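Local coordinates for putative flagella-related protein H (Methanocaldococcus jannaschii DSM 2661, PDB 4WIA) that probably binds and hydrolyses ATP with magnesium as a KaiC-like accessory component of the archaellum, the archaeal flagellum, at residues L98-L109 / A131-V140; R177-T186 / L198-M206. All coordinates share one frame; numbering follows the deposited sequence.

How the contacts relate
Contact 1 (98-109 with 131-140) and contact 2 (177-186 with 198-206) lie within one KaiC-like P-loop domain, in series along the chain. Their centres are about 25 Å apart and their nearest atoms about 10 Å, without touching. Contact 2 pairs two neighbouring strands of the central mixed sheet; contact 1 joins loops and helix ends about 19 Å from the centre of the chain. Both have an end near the nucleotide site inferred by similarity: the side chain of Thr186 is about 3 Å from those of Thr38 and Lys40 and about 5 Å from a bound sulfate, while that of Ala131 is about 6 Å from that of Gln64 and about 9 Å from that of Lys40.

Contact 1: L98-L109 / A131-V140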
ATOM      1  N   LEU A  98     -28.433   0.905  22.038  1.00 71.16           N
ATOM      2  CA  LEU A  98     -29.015   1.888  21.138  1.00 73.43           C
ATOM      3  C   LEU A  98     -29.473   1.241  19.852  1.00 73.17           C
ATOM      4  O   LEU A  98     -30.428   1.722  19.262  1.00 78.45           O
ATOM      5  CB  LEU A  98     -28.079   3.055  20.840  1.00 72.96           C
ATOM      6  CG  LEU A  98     -27.991   4.006  22.043  1.00 77.52           C
ATOM      7  CD1 LEU A  98     -26.964   5.099  21.817  1.00 71.33           C
ATOM      8  CD2 LEU A  98     -29.324   4.669  22.385  1.00 82.02           C
ATOM      9  N   ILE A  99     -28.762   0.203  19.403  1.00 71.33           N
ATOM     10  CA  ILE A  99     -29.107  -0.568  18.196  1.00 71.34           C
ATOM     11  C   ILE A  99     -30.429  -1.298  18.434  1.00 76.43           C
ATOM     12  O   ILE A  99     -31.325  -1.236  17.633  1.00 77.96           O
ATOM     13  CB  ILE A  99     -28.006  -1.609  17.890  1.00 70.38           C
ATOM     14  CG1 ILE A  99     -26.722  -0.917  17.359  1.00 68.18           C
ATOM     15  CG2 ILE A  99     -28.503  -2.633  16.903  1.00 70.97           C
ATOM     16  CD1 ILE A  99     -25.449  -1.728  17.531  1.00 67.43           C
ATOM     17  N   ALA A 100     -30.532  -1.951  19.583  1.00 82.80           N
ATOM     18  CA  ALA A 100     -31.747  -2.660  20.014  1.00 88.49           C
ATOM     19  C   ALA A 100     -32.909  -1.738  20.410  1.00 93.10           C
ATOM     20  O   ALA A 100     -34.076  -2.086  20.204  1.00102.80           O
ATOM     21  CB  ALA A 100     -31.415  -3.608  21.162  1.00 86.93           C
ATOM     22  N   ASP A 101     -32.606  -0.586  20.994  1.00 93.84           N
ATOM     23  CA  ASP A 101     -33.638   0.409  21.286  1.00 99.19           C
ATOM     24  C   ASP A 101     -33.126   1.833  21.123  1.00 98.12           C
ATOM     25  O   ASP A 101     -32.383   2.327  21.961  1.00 93.58           O
ATOM     26  CB  ASP A 101     -34.239   0.214  22.691  1.00103.75           C
ATOM     27  CG  ASP A 101     -35.252   1.279  23.038  1.00106.66           C
ATOM     28  OD1 ASP A 101     -35.809   1.921  22.135  1.00105.24           O
ATOM     29  OD2 ASP A 101     -35.492   1.471  24.233  1.00113.14           O
ATOM     30  N   ASN A 102     -33.588   2.496  20.062  1.00101.39           N
ATOM     31  CA  ASN A 102     -33.133   3.853  19.704  1.00102.11           C
ATOM     32  C   ASN A 102     -33.029   4.768  20.906  1.00104.25           C
ATOM     33  O   ASN A 102     -32.103   5.564  20.987  1.00101.00           O
ATOM     34  CB  ASN A 102     -34.089   4.531  18.708  1.00105.27           C
ATOM     35  CG  ASN A 102     -34.082   3.879  17.352  1.00106.32           C
ATOM     36  OD1 ASN A 102     -33.023   3.558  16.837  1.00105.43           O
ATOM     37  ND2 ASN A 102     -35.267   3.683  16.755  1.00106.44           N
ATOM     38  N   LYS A 103     -34.003   4.673  21.820  1.00112.65           N
ATOM     39  CA  LYS A 103     -34.097   5.601  22.955  1.00113.12           C
ATOM     40  C   LYS A 103     -33.750   5.061  24.364  1.00111.04           C
ATOM     41  O   LYS A 103     -34.037   5.715  25.373  1.00113.72           O
ATOM     42  CB  LYS A 103     -35.489   6.311  22.918  1.00117.18           C
ATOM     43  CG  LYS A 103     -35.381   7.695  22.280  1.00119.12           C
ATOM     44  CD  LYS A 103     -36.575   8.130  21.444  1.00123.57           C
ATOM     45  CE  LYS A 103     -36.328   9.543  20.950  1.00121.04           C
ATOM     46  NZ  LYS A 103     -36.889  10.545  21.890  1.00124.21           N
ATOM     47  N   LYS A 104     -33.075   3.913  24.417  1.00105.66           N
ATOM     48  CA  LYS A 104     -32.550   3.357  25.670  1.00103.23           C
ATOM     49  C   LYS A 104     -31.535   4.328  26.268  1.00 98.00           C
ATOM     50  O   LYS A 104     -30.747   4.896  25.541  1.00 93.25           O
ATOM     51  CB  LYS A 104     -31.909   1.990  25.408  1.00103.70           C
ATOM     52  CG  LYS A 104     -31.861   1.073  26.652  1.00110.63           C
ATOM     53  CD  LYS A 104     -30.573   1.241  27.447  1.00110.63           C
ATOM     54  CE  LYS A 104     -30.229  -0.023  28.235  1.00109.69           C
ATOM     55  NZ  LYS A 104     -28.825  -0.001  28.735  1.00104.34           N
ATOM     56  N   LYS A 105     -31.598   4.543  27.583  1.00100.96           N
ATOM     57  CA  LYS A 105     -30.784   5.557  28.301  1.00100.81           C
ATOM     58  C   LYS A 105     -29.763   4.967  29.290  1.00 96.16           C
ATOM     59  O   LYS A 105     -30.030   3.970  29.932  1.00 97.31           O
ATOM     60  CB  LYS A 105     -31.742   6.586  28.937  1.00104.14           C
ATOM     61  CG  LYS A 105     -32.299   7.412  27.769  1.00106.89           C
ATOM     62  CD  LYS A 105     -32.929   8.807  27.909  1.00109.91           C
ATOM     63  CE  LYS A 105     -33.885   9.066  26.740  1.00111.26           C
ATOM     64  NZ  LYS A 105     -33.922  10.514  26.443  1.00114.47           N
ATOM     65  N   ASP A 106     -28.577   5.562  29.373  1.00 90.61           N
ATOM     66  CA  ASP A 106     -27.444   4.911  30.037  1.00 88.49           C
ATOM     67  C   ASP A 106     -26.199   5.828  30.082  1.00 84.93           C
ATOM     68  O   ASP A 106     -26.189   6.903  29.470  1.00 89.30           O
ATOM     69  CB  ASP A 106     -27.135   3.634  29.266  1.00 87.35           C
ATOM     70  CG  ASP A 106     -26.159   2.742  29.962  1.00 90.14           C
ATOM     71  OD1 ASP A 106     -24.974   3.119  30.104  1.00 95.59           O
ATOM     72  OD2 ASP A 106     -26.562   1.644  30.360  1.00 95.76           O
ATOM     73  N   GLY A 107     -25.167   5.433  30.837  1.00 81.55           N
ATOM     74  CA  GLY A 107     -23.898   6.188  30.950  1.00 77.87           C
ATOM     75  C   GLY A 107     -23.019   5.949  29.771  1.00 75.06           C
ATOM     76  O   GLY A 107     -21.910   5.382  29.878  1.00 76.44           O
ATOM     77  N   PHE A 108     -23.523   6.381  28.619  1.00 73.62           N
ATOM     78  CA  PHE A 108     -22.810   6.159  27.374  1.00 67.59           C
ATOM     79  C   PHE A 108     -21.521   6.928  27.342  1.00 64.63           C
ATOM     80  O   PHE A 108     -20.480   6.395  26.980  1.00 66.62           O
ATOM     81  CB  PHE A 108     -23.699   6.551  26.207  1.00 67.43           C
ATOM     82  CG  PHE A 108     -24.856   5.614  26.015  1.00 68.49           C
ATOM     83  CD1 PHE A 108     -24.618   4.267  25.773  1.00 65.16           C
ATOM     84  CD2 PHE A 108     -26.179   6.059  26.135  1.00 71.67           C
ATOM     85  CE1 PHE A 108     -25.659   3.378  25.601  1.00 66.13           C
ATOM     86  CE2 PHE A 108     -27.228   5.167  25.959  1.00 72.33           C
ATOM     87  CZ  PHE A 108     -26.962   3.822  25.666  1.00 69.62           C
ATOM     88  N   LEU A 109     -21.582   8.174  27.770  1.00 65.03           N
ATOM     89  CA  LEU A 109     -20.422   9.052  27.706  1.00 66.23           C
ATOM     90  C   LEU A 109     -19.275   8.644  28.618  1.00 64.71           C
ATOM     91  O   LEU A 109     -18.106   8.810  28.288  1.00 60.90           O
ATOM     92  CB  LEU A 109     -20.873  10.502  27.976  1.00 69.17           C
ATOM     93  CG  LEU A 109     -21.889  11.034  26.932  1.00 69.48           C
ATOM     94  CD1 LEU A 109     -22.075  12.531  27.102  1.00 70.83           C
ATOM     95  CD2 LEU A 109     -21.542  10.728  25.475  1.00 64.87           C
ATOM     96  N   ALA A 131     -26.378  10.575  19.093  1.00 60.18           N
ATOM     97  CA  ALA A 131     -27.230   9.598  19.792  1.00 60.65           C
ATOM     98  C   ALA A 131     -26.677   9.272  21.190  1.00 63.66           C
ATOM     99  O   ALA A 131     -27.443   9.156  22.158  1.00 70.26           O
ATOM    100  CB  ALA A 131     -27.381   8.334  18.991  1.00 57.82           C
ATOM    101  N   LEU A 132     -25.357   9.160  21.326  1.00 61.13           N
ATOM    102  CA  LEU A 132     -24.745   8.842  22.627  1.00 57.07           C
ATOM    103  C   LEU A 132     -24.904   9.971  23.633  1.00 60.77           C
ATOM    104  O   LEU A 132     -25.114   9.715  24.820  1.00 63.19           O
ATOM    105  CB  LEU A 132     -23.266   8.540  22.437  1.00 55.12           C
ATOM    106  CG  LEU A 132     -22.961   7.250  21.676  1.00 53.47           C
ATOM    107  CD1 LEU A 132     -21.500   7.149  21.268  1.00 51.41           C
ATOM    108  CD2 LEU A 132     -23.333   5.998  22.471  1.00 55.40           C
ATOM    109  N   ILE A 133     -24.786  11.222  23.188  1.00 59.38           N
ATOM    110  CA  ILE A 133     -25.047  12.350  24.072  1.00 62.47           C
ATOM    111  C   ILE A 133     -26.528  12.402  24.447  1.00 67.40           C
ATOM    112  O   ILE A 133     -26.877  12.424  25.628  1.00 73.64           O
ATOM    113  CB  ILE A 133     -24.623  13.686  23.444  1.00 61.04           C
ATOM    114  CG1 ILE A 133     -23.107  13.640  23.205  1.00 57.47           C
ATOM    115  CG2 ILE A 133     -25.014  14.853  24.357  1.00 64.26           C
ATOM    116  CD1 ILE A 133     -22.533  14.696  22.263  1.00 57.04           C
ATOM    117  N   ALA A 134     -27.396  12.401  23.441  1.00 67.73           N
ATOM    118  CA  ALA A 134     -28.828  12.606  23.649  1.00 71.42           C
ATOM    119  C   ALA A 134     -29.427  11.569  24.577  1.00 73.33           C
ATOM    120  O   ALA A 134     -30.420  11.846  25.218  1.00 76.50           O
ATOM    121  CB  ALA A 134     -29.563  12.605  22.318  1.00 71.94           C
ATOM    122  N   ASN A 135     -28.838  10.377  24.619  1.00 72.34           N
ATOM    123  CA  ASN A 135     -29.321   9.330  25.476  1.00 73.37           C
ATOM    124  C   ASN A 135     -28.462   9.046  26.694  1.00 74.78           C
ATOM    125  O   ASN A 135     -28.688   8.057  27.391  1.00 76.30           O
ATOM    126  CB  ASN A 135     -29.517   8.070  24.671  1.00 71.08           C
ATOM    127  CG  ASN A 135     -30.545   8.257  23.604  1.00 72.47           C
ATOM    128  OD1 ASN A 135     -31.688   8.499  23.895  1.00 77.68           O
ATOM    129  ND2 ASN A 135     -30.141   8.189  22.362  1.00 73.43           N
ATOM    130  N   ASP A 136     -27.513   9.922  26.976  1.00 73.56           N
ATOM    131  CA  ASP A 136     -26.684   9.756  28.161  1.00 73.53           C
ATOM    132  C   ASP A 136     -27.475  10.090  29.426  1.00 77.68           C
ATOM    133  O   ASP A 136     -28.315  10.993  29.434  1.00 78.07           O
ATOM    134  CB  ASP A 136     -25.450  10.624  28.083  1.00 69.96           C
ATOM    135  CG  ASP A 136     -24.573  10.461  29.277  1.00 70.78           C
ATOM    136  OD1 ASP A 136     -23.889   9.426  29.335  1.00 67.79           O
ATOM    137  OD2 ASP A 136     -24.580  11.375  30.158  1.00 71.47           O
ATOM    138  N   ALA A 137     -27.196   9.344  30.492  1.00 81.54           N
ATOM    139  CA  ALA A 137     -27.863   9.496  31.776  1.00 88.02           C
ATOM    140  C   ALA A 137     -26.789   9.682  32.840  1.00 90.99           C
ATOM    141  O   ALA A 137     -26.501   8.755  33.623  1.00 94.40           O
ATOM    142  CB  ALA A 137     -28.678   8.259  32.093  1.00 89.56           C
ATOM    143  N   SER A 138     -26.224  10.883  32.901  1.00 90.44           N
ATOM    144  CA  SER A 138     -25.136  11.152  33.845  1.00 91.12           C
ATOM    145  C   SER A 138     -24.916  12.641  33.934  1.00 92.76           C
ATOM    146  O   SER A 138     -25.555  13.401  33.220  1.00 93.62           O
ATOM    147  CB  SER A 138     -23.846  10.489  33.393  1.00 84.83           C
ATOM    148  OG  SER A 138     -23.313  11.201  32.306  1.00 83.09           O
ATOM    149  N   GLU A 139     -24.022  13.052  34.840  1.00 93.50           N
ATOM    150  CA  GLU A 139     -23.608  14.458  34.911  1.00 96.84           C
ATOM    151  C   GLU A 139     -22.486  14.809  33.964  1.00 92.17           C
ATOM    152  O   GLU A 139     -22.057  15.951  33.956  1.00 96.72           O
ATOM    153  CB  GLU A 139     -23.200  14.865  36.311  1.00100.71           C
ATOM    154  CG  GLU A 139     -24.377  15.139  37.196  1.00107.43           C
ATOM    155  CD  GLU A 139     -24.026  14.748  38.588  1.00112.44           C
ATOM    156  OE1 GLU A 139     -23.533  15.598  39.347  1.00116.06           O
ATOM    157  OE2 GLU A 139     -24.177  13.554  38.891  1.00118.00           O
ATOM    158  N   VAL A 140     -21.979  13.849  33.203  1.00 87.56           N
ATOM    159  CA  VAL A 140     -21.027  14.193  32.169  1.00 82.32           C
ATOM    160  C   VAL A 140     -21.761  15.075  31.169  1.00 80.62           C
ATOM    161  O   VAL A 140     -22.818  14.682  30.643  1.00 78.64           O
ATOM    162  CB  VAL A 140     -20.459  12.959  31.430  1.00 79.00           C
ATOM    163  CG1 VAL A 140     -19.457  13.396  30.358  1.00 76.45           C
ATOM    164  CG2 VAL A 140     -19.817  11.994  32.409  1.00 79.30           C
TER
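Asn135 and Phe108 run alongside each other in the same direction, with the amide turned 79° from the plane of the ring. The Phe108 ring presents its edge to the Asn135 backbone, CD2 standing 3.4 Å from Asn135 O, while Leu98 CD1 lies over one face near the rim and Asp106 CB over the opposite one. Leu132 CD2 touches both Leu98 CD1, at 3.8 Å, and Phe108 CB, from directions about a right angle apart.

With its CG beside the backbone N (chi1 -62°), Asn135 folds back on its own helix end: ND2 donates to Ala131 O at 2.9 Å, and the Asn135 N reaches the same oxygen from the other face of its carbonyl plane. Lys105 crosses this amide at about a right angle, its CE 3.6 Å from Asn135 OD1. Replacing Asn135 by an alanine is likely to leave Ala131 O with one donor fewer, open a gap beside Leu98 CD2 and deprive Lys105 CE of its OD1 neighbour.

Asp136 places CG anti to its backbone N, which carries OD1 to the start of helix 108-114. There OD1 accepts from Leu109 N at 3.1 Å, approached from above the carboxylate plane in a nearly straight bond (164° at the hydrogen). The Leu109 side chain crosses this carboxylate obliquely, its CD2 going on to Ile133 CG1 at 4.0 Å and its CB meeting Val140 CG1.

Between these groups the backbones are tied by Asp106 N to Asn135 O (3.2 Å) and Ala137 N to Asp106 O (2.8 Å). The arrangement is a single beta bridge, Asp106 with Asp136, which fastens the loop after helix 129-134 to the N-terminal end of helix 108-114 within the P-loop NTPase fold.

Contact 2: R177-T186 / L198-M206; sequences RTSATMLIRT and LAKILKYNM
Met182, a selenomethionine, lays its terminal methyl over the face of the Tyr204 ring, CE standing 3.9 Å from the ring centroid and 12° off the normal. Its CG is anti to the backbone N (chi1 -175°) and the chain is extended beyond it, which runs the side chain alongside Tyr204 and brings SE over the same face, a Met-aromatic contact. CE also meets Ile201 CD1 at 3.7 Å. Tyr204 OH is held by Ile20 O, and Tyr211 meets the ring edge-to-face.

Lys203 leaves from the other face of the sheet. Fully extended, it carries NZ to the end of helix 170-179, where it donates to Ala180 O at 2.7 Å and Arg177 O at 3.0 Å, lying in both carbonyl planes, and weakly to Thr178 O. Three carbonyl oxygens thus converge on one ammonium, an arrangement likely to favour its positive charge.

The strands form an antiparallel beta hairpin, 182-191 with 194-204, interrupted by a classic beta bulge: Leu202 and Lys203 both face Leu183, whose O accepts from Leu202 N at 2.8 Å and only weakly from Lys203 N. At the bulge Leu202 slants against Leu183, its CD1 3.7 Å from Leu183 CD2, and also touches Arg185 CB. Beyond the bulge Arg185 and Lys200 form a hydrogen-bonded pair with both backbone bonds made, Lys200 N to Arg185 O being almost straight at 176°.

On the Met182 face Ile184 CG2 rests against Ala199 CB at 3.9 Å. Two residues on, on the same face, Thr186 bonds through OG1 to OG1 of Thr38, an ATP-site residue by similarity. At the other end, a water bridges Thr181 OG1, which also bonds to Leu29 N, and Asn205 O.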
ATOM      1  N   ARG A 177     -19.347  22.284  17.450  1.00 63.43           N
ATOM      2  CA  ARG A 177     -18.826  22.907  16.214  1.00 63.37           C
ATOM      3  C   ARG A 177     -17.590  23.706  16.544  1.00 63.19           C
ATOM      4  O   ARG A 177     -16.627  23.692  15.793  1.00 59.70           O
ATOM      5  CB  ARG A 177     -19.863  23.834  15.570  1.00 65.31           C
ATOM      6  CG  ARG A 177     -21.060  23.157  14.935  1.00 63.77           C
ATOM      7  CD  ARG A 177     -22.095  24.219  14.649  1.00 68.90           C
ATOM      8  NE  ARG A 177     -23.398  23.760  14.152  1.00 73.32           N
ATOM      9  CZ  ARG A 177     -24.614  24.088  14.648  1.00 77.54           C
ATOM     10  NH1 ARG A 177     -25.723  23.614  14.077  1.00 80.70           N
ATOM     11  NH2 ARG A 177     -24.756  24.874  15.690  1.00 81.66           N
ATOM     12  N   THR A 178     -17.628  24.440  17.661  1.00 66.54           N
ATOM     13  CA  THR A 178     -16.448  25.177  18.107  1.00 67.02           C
ATOM     14  C   THR A 178     -15.255  24.249  18.367  1.00 63.57           C
ATOM     15  O   THR A 178     -14.119  24.550  18.026  1.00 64.03           O
ATOM     16  CB  THR A 178     -16.777  26.043  19.348  1.00 69.34           C
ATOM     17  OG1 THR A 178     -17.682  27.077  18.940  1.00 72.64           O
ATOM     18  CG2 THR A 178     -15.519  26.702  19.929  1.00 68.25           C
ATOM     19  N   SER A 179     -15.531  23.117  18.948  1.00 62.37           N
ATOM     20  CA  SER A 179     -14.487  22.212  19.276  1.00 63.39           C
ATOM     21  C   SER A 179     -13.934  21.541  18.014  1.00 57.57           C
ATOM     22  O   SER A 179     -12.779  21.168  17.934  1.00 55.33           O
ATOM     23  CB  SER A 179     -15.072  21.218  20.266  1.00 69.52           C
ATOM     24  OG  SER A 179     -14.060  20.696  21.106  1.00 83.68           O
ATOM     25  N   ALA A 180     -14.748  21.396  16.995  1.00 56.00           N
ATOM     26  CA  ALA A 180     -14.277  20.716  15.784  1.00 52.93           C
ATOM     27  C   ALA A 180     -13.003  21.401  15.209  1.00 52.37           C
ATOM     28  O   ALA A 180     -12.934  22.613  15.171  1.00 51.21           O
ATOM     29  CB  ALA A 180     -15.382  20.720  14.737  1.00 51.84           C
ATOM     30  N   THR A 181     -12.010  20.627  14.775  1.00 49.38           N
ATOM     31  CA  THR A 181     -10.966  21.175  13.950  1.00 49.76           C
ATOM     32  C   THR A 181     -11.390  21.137  12.463  1.00 48.58           C
ATOM     33  O   THR A 181     -11.023  22.019  11.679  1.00 50.73           O
ATOM     34  CB  THR A 181      -9.636  20.429  14.112  1.00 48.97           C
ATOM     35  OG1 THR A 181      -9.764  19.095  13.593  1.00 45.03           O
ATOM     36  CG2 THR A 181      -9.235  20.425  15.539  1.00 49.06           C
HETATM   37  N   MSE A 182     -12.141  20.117  12.083  1.00 45.96           N
HETATM   38  CA  MSE A 182     -12.694  20.027  10.762  1.00 45.06           C
HETATM   39  C   MSE A 182     -14.177  19.841  10.904  1.00 46.67           C
HETATM   40  O   MSE A 182     -14.627  18.891  11.492  1.00 48.41           O
HETATM   41  CB  MSE A 182     -12.061  18.866  10.016  1.00 43.68           C
HETATM   42  CG  MSE A 182     -12.542  18.813   8.567  1.00 43.49           C
HETATM   43 SE   MSE A 182     -11.710  17.288   7.704  1.00 43.39          SE
HETATM   44  CE  MSE A 182     -12.024  17.788   5.860  1.00 45.06           C
ATOM     45  N   LEU A 183     -14.957  20.744  10.343  1.00 48.54           N
ATOM     46  CA  LEU A 183     -16.382  20.629  10.364  1.00 49.69           C
ATOM     47  C   LEU A 183     -16.969  20.458   8.957  1.00 49.26           C
ATOM     48  O   LEU A 183     -16.764  21.291   8.078  1.00 52.89           O
ATOM     49  CB  LEU A 183     -16.982  21.862  10.987  1.00 53.09           C
ATOM     50  CG  LEU A 183     -18.517  21.875  11.055  1.00 54.93           C
ATOM     51  CD1 LEU A 183     -19.068  20.870  12.081  1.00 55.69           C
ATOM     52  CD2 LEU A 183     -19.038  23.290  11.357  1.00 57.25           C
ATOM     53  N   ILE A 184     -17.724  19.387   8.778  1.00 46.61           N
ATOM     54  CA  ILE A 184     -18.295  19.050   7.524  1.00 46.55           C
ATOM     55  C   ILE A 184     -19.779  18.916   7.701  1.00 48.95           C
ATOM     56  O   ILE A 184     -20.251  18.150   8.558  1.00 52.25           O
ATOM     57  CB  ILE A 184     -17.779  17.701   7.010  1.00 43.77           C
ATOM     58  CG1 ILE A 184     -16.275  17.719   6.925  1.00 42.76           C
ATOM     59  CG2 ILE A 184     -18.383  17.410   5.653  1.00 45.94           C
ATOM     60  CD1 ILE A 184     -15.674  16.348   6.637  1.00 41.55           C
ATOM     61  N   ARG A 185     -20.533  19.622   6.872  1.00 51.65           N
ATOM     62  CA  ARG A 185     -21.984  19.509   6.886  1.00 55.41           C
ATOM     63  C   ARG A 185     -22.497  18.794   5.657  1.00 54.89           C
ATOM     64  O   ARG A 185     -22.133  19.151   4.536  1.00 57.58           O
ATOM     65  CB  ARG A 185     -22.619  20.896   7.017  1.00 60.37           C
ATOM     66  CG  ARG A 185     -24.128  20.912   6.860  1.00 66.62           C
ATOM     67  CD  ARG A 185     -24.715  22.207   7.344  1.00 75.29           C
ATOM     68  NE  ARG A 185     -26.009  22.465   6.736  1.00 86.86           N
ATOM     69  CZ  ARG A 185     -27.197  22.099   7.239  1.00 92.17           C
ATOM     70  NH1 ARG A 185     -27.313  21.446   8.399  1.00 94.52           N
ATOM     71  NH2 ARG A 185     -28.303  22.402   6.564  1.00 94.80           N
ATOM     72  N   THR A 186     -23.362  17.807   5.872  1.00 56.49           N
ATOM     73  CA  THR A 186     -23.925  17.005   4.793  1.00 59.01           C
ATOM     74  C   THR A 186     -25.395  17.318   4.548  1.00 63.32           C
ATOM     75  O   THR A 186     -26.121  17.565   5.495  1.00 66.08           O
ATOM     76  CB  THR A 186     -23.775  15.507   5.061  1.00 56.30           C
ATOM     77  OG1 THR A 186     -24.353  15.169   6.309  1.00 59.21           O
ATOM     78  CG2 THR A 186     -22.332  15.135   5.102  1.00 54.45           C
ATOM     79  N   LEU A 198     -24.151  16.269  -0.674  1.00 62.78           N
ATOM     80  CA  LEU A 198     -23.160  17.307  -0.668  1.00 62.24           C
ATOM     81  C   LEU A 198     -22.563  17.317   0.692  1.00 56.30           C
ATOM     82  O   LEU A 198     -23.301  17.356   1.657  1.00 59.82           O
ATOM     83  CB  LEU A 198     -23.783  18.669  -0.977  1.00 65.60           C
ATOM     84  CG  LEU A 198     -22.854  19.866  -0.765  1.00 67.43           C
ATOM     85  CD1 LEU A 198     -21.836  19.943  -1.874  1.00 67.80           C
ATOM     86  CD2 LEU A 198     -23.651  21.161  -0.714  1.00 73.50           C
ATOM     87  N   ALA A 199     -21.235  17.303   0.741  1.00 52.15           N
ATOM     88  CA  ALA A 199     -20.465  17.484   1.948  1.00 48.38           C
ATOM     89  C   ALA A 199     -19.745  18.804   1.844  1.00 53.26           C
ATOM     90  O   ALA A 199     -18.897  18.976   0.986  1.00 58.19           O
ATOM     91  CB  ALA A 199     -19.477  16.385   2.074  1.00 46.54           C
ATOM     92  N   LYS A 200     -20.103  19.774   2.687  1.00 55.36           N
ATOM     93  CA  LYS A 200     -19.480  21.052   2.648  1.00 55.14           C
ATOM     94  C   LYS A 200     -18.541  21.231   3.849  1.00 55.02           C
ATOM     95  O   LYS A 200     -18.928  21.018   5.008  1.00 54.97           O
ATOM     96  CB  LYS A 200     -20.541  22.104   2.641  1.00 60.37           C
ATOM     97  CG  LYS A 200     -20.002  23.481   2.348  1.00 65.44           C
ATOM     98  CD  LYS A 200     -21.136  24.491   2.396  1.00 70.31           C
ATOM     99  CE  LYS A 200     -21.028  25.552   1.332  1.00 78.36           C
ATOM    100  NZ  LYS A 200     -22.395  26.093   1.121  1.00 87.19           N
ATOM    101  N   ILE A 201     -17.324  21.685   3.577  1.00 52.20           N
ATOM    102  CA  ILE A 201     -16.324  21.790   4.610  1.00 51.41           C
ATOM    103  C   ILE A 201     -16.423  23.207   5.127  1.00 53.07           C
ATOM    104  O   ILE A 201     -15.879  24.119   4.544  1.00 55.62           O
ATOM    105  CB  ILE A 201     -14.931  21.488   4.066  1.00 50.26           C
ATOM    106  CG1 ILE A 201     -14.852  20.013   3.668  1.00 50.42           C
ATOM    107  CG2 ILE A 201     -13.885  21.855   5.116  1.00 50.90           C
ATOM    108  CD1 ILE A 201     -13.547  19.561   3.026  1.00 50.75           C
ATOM    109  N   LEU A 202     -17.121  23.379   6.241  1.00 53.59           N
ATOM    110  CA  LEU A 202     -17.327  24.701   6.817  1.00 54.36           C
ATOM    111  C   LEU A 202     -16.110  25.216   7.537  1.00 52.17           C
ATOM    112  O   LEU A 202     -15.959  26.393   7.670  1.00 55.88           O
ATOM    113  CB  LEU A 202     -18.486  24.679   7.771  1.00 55.69           C
ATOM    114  CG  LEU A 202     -19.799  24.208   7.183  1.00 56.82           C
ATOM    115  CD1 LEU A 202     -20.844  24.068   8.279  1.00 58.08           C
ATOM    116  CD2 LEU A 202     -20.264  25.169   6.117  1.00 60.19           C
ATOM    117  N   LYS A 203     -15.203  24.346   7.930  1.00 50.87           N
ATOM    118  CA  LYS A 203     -14.056  24.763   8.716  1.00 51.11           C
ATOM    119  C   LYS A 203     -13.039  23.678   8.641  1.00 46.83           C
ATOM    120  O   LYS A 203     -13.388  22.516   8.618  1.00 43.08           O
ATOM    121  CB  LYS A 203     -14.528  24.917  10.147  1.00 56.48           C
ATOM    122  CG  LYS A 203     -13.492  25.244  11.198  1.00 60.44           C
ATOM    123  CD  LYS A 203     -14.209  25.156  12.550  1.00 61.05           C
ATOM    124  CE  LYS A 203     -13.329  25.413  13.719  1.00 61.88           C
ATOM    125  NZ  LYS A 203     -14.095  25.077  14.940  1.00 64.56           N
ATOM    126  N   TYR A 204     -11.774  24.046   8.593  1.00 47.36           N
ATOM    127  CA  TYR A 204     -10.716  23.086   8.410  1.00 47.10           C
ATOM    128  C   TYR A 204      -9.442  23.653   8.951  1.00 50.42           C
ATOM    129  O   TYR A 204      -8.618  24.152   8.209  1.00 56.59           O
ATOM    130  CB  TYR A 204     -10.548  22.766   6.899  1.00 47.43           C
ATOM    131  CG  TYR A 204      -9.798  21.469   6.543  1.00 45.67           C
ATOM    132  CD1 TYR A 204      -9.249  20.658   7.519  1.00 45.81           C
ATOM    133  CD2 TYR A 204      -9.620  21.096   5.213  1.00 44.74           C
ATOM    134  CE1 TYR A 204      -8.558  19.495   7.174  1.00 47.83           C
ATOM    135  CE2 TYR A 204      -8.939  19.963   4.850  1.00 43.99           C
ATOM    136  CZ  TYR A 204      -8.410  19.148   5.826  1.00 46.38           C
ATOM    137  OH  TYR A 204      -7.746  17.980   5.471  1.00 44.60           O
ATOM    138  N   ASN A 205      -9.259  23.598  10.260  1.00 54.17           N
ATOM    139  CA  ASN A 205      -7.988  23.989  10.865  1.00 53.50           C
ATOM    140  C   ASN A 205      -6.920  22.994  10.434  1.00 52.72           C
ATOM    141  O   ASN A 205      -7.151  21.750  10.372  1.00 48.96           O
ATOM    142  CB  ASN A 205      -8.045  23.933  12.381  1.00 56.95           C
ATOM    143  CG  ASN A 205      -9.116  24.819  12.980  1.00 62.75           C
ATOM    144  OD1 ASN A 205      -9.559  25.780  12.382  1.00 62.89           O
ATOM    145  ND2 ASN A 205      -9.554  24.465  14.202  1.00 67.44           N
HETATM  146  N   MSE A 206      -5.733  23.519  10.260  1.00 52.69           N
HETATM  147  CA  MSE A 206      -4.558  22.744   9.887  1.00 55.30           C
HETATM  148  C   MSE A 206      -4.723  22.157   8.500  1.00 54.47           C
HETATM  149  O   MSE A 206      -4.062  21.135   8.131  1.00 50.64           O
HETATM  150  CB  MSE A 206      -4.233  21.647  10.893  1.00 56.91           C
HETATM  151  CG  MSE A 206      -4.556  21.947  12.358  1.00 62.94           C
HETATM  152 SE   MSE A 206      -4.039  20.392  13.468  1.00 66.80          SE
HETATM  153  CE  MSE A 206      -5.779  19.549  13.800  1.00 56.90           C
TER
HETATM  154  O   HOH W   1      -8.418  19.101  11.253  1.00 49.80           O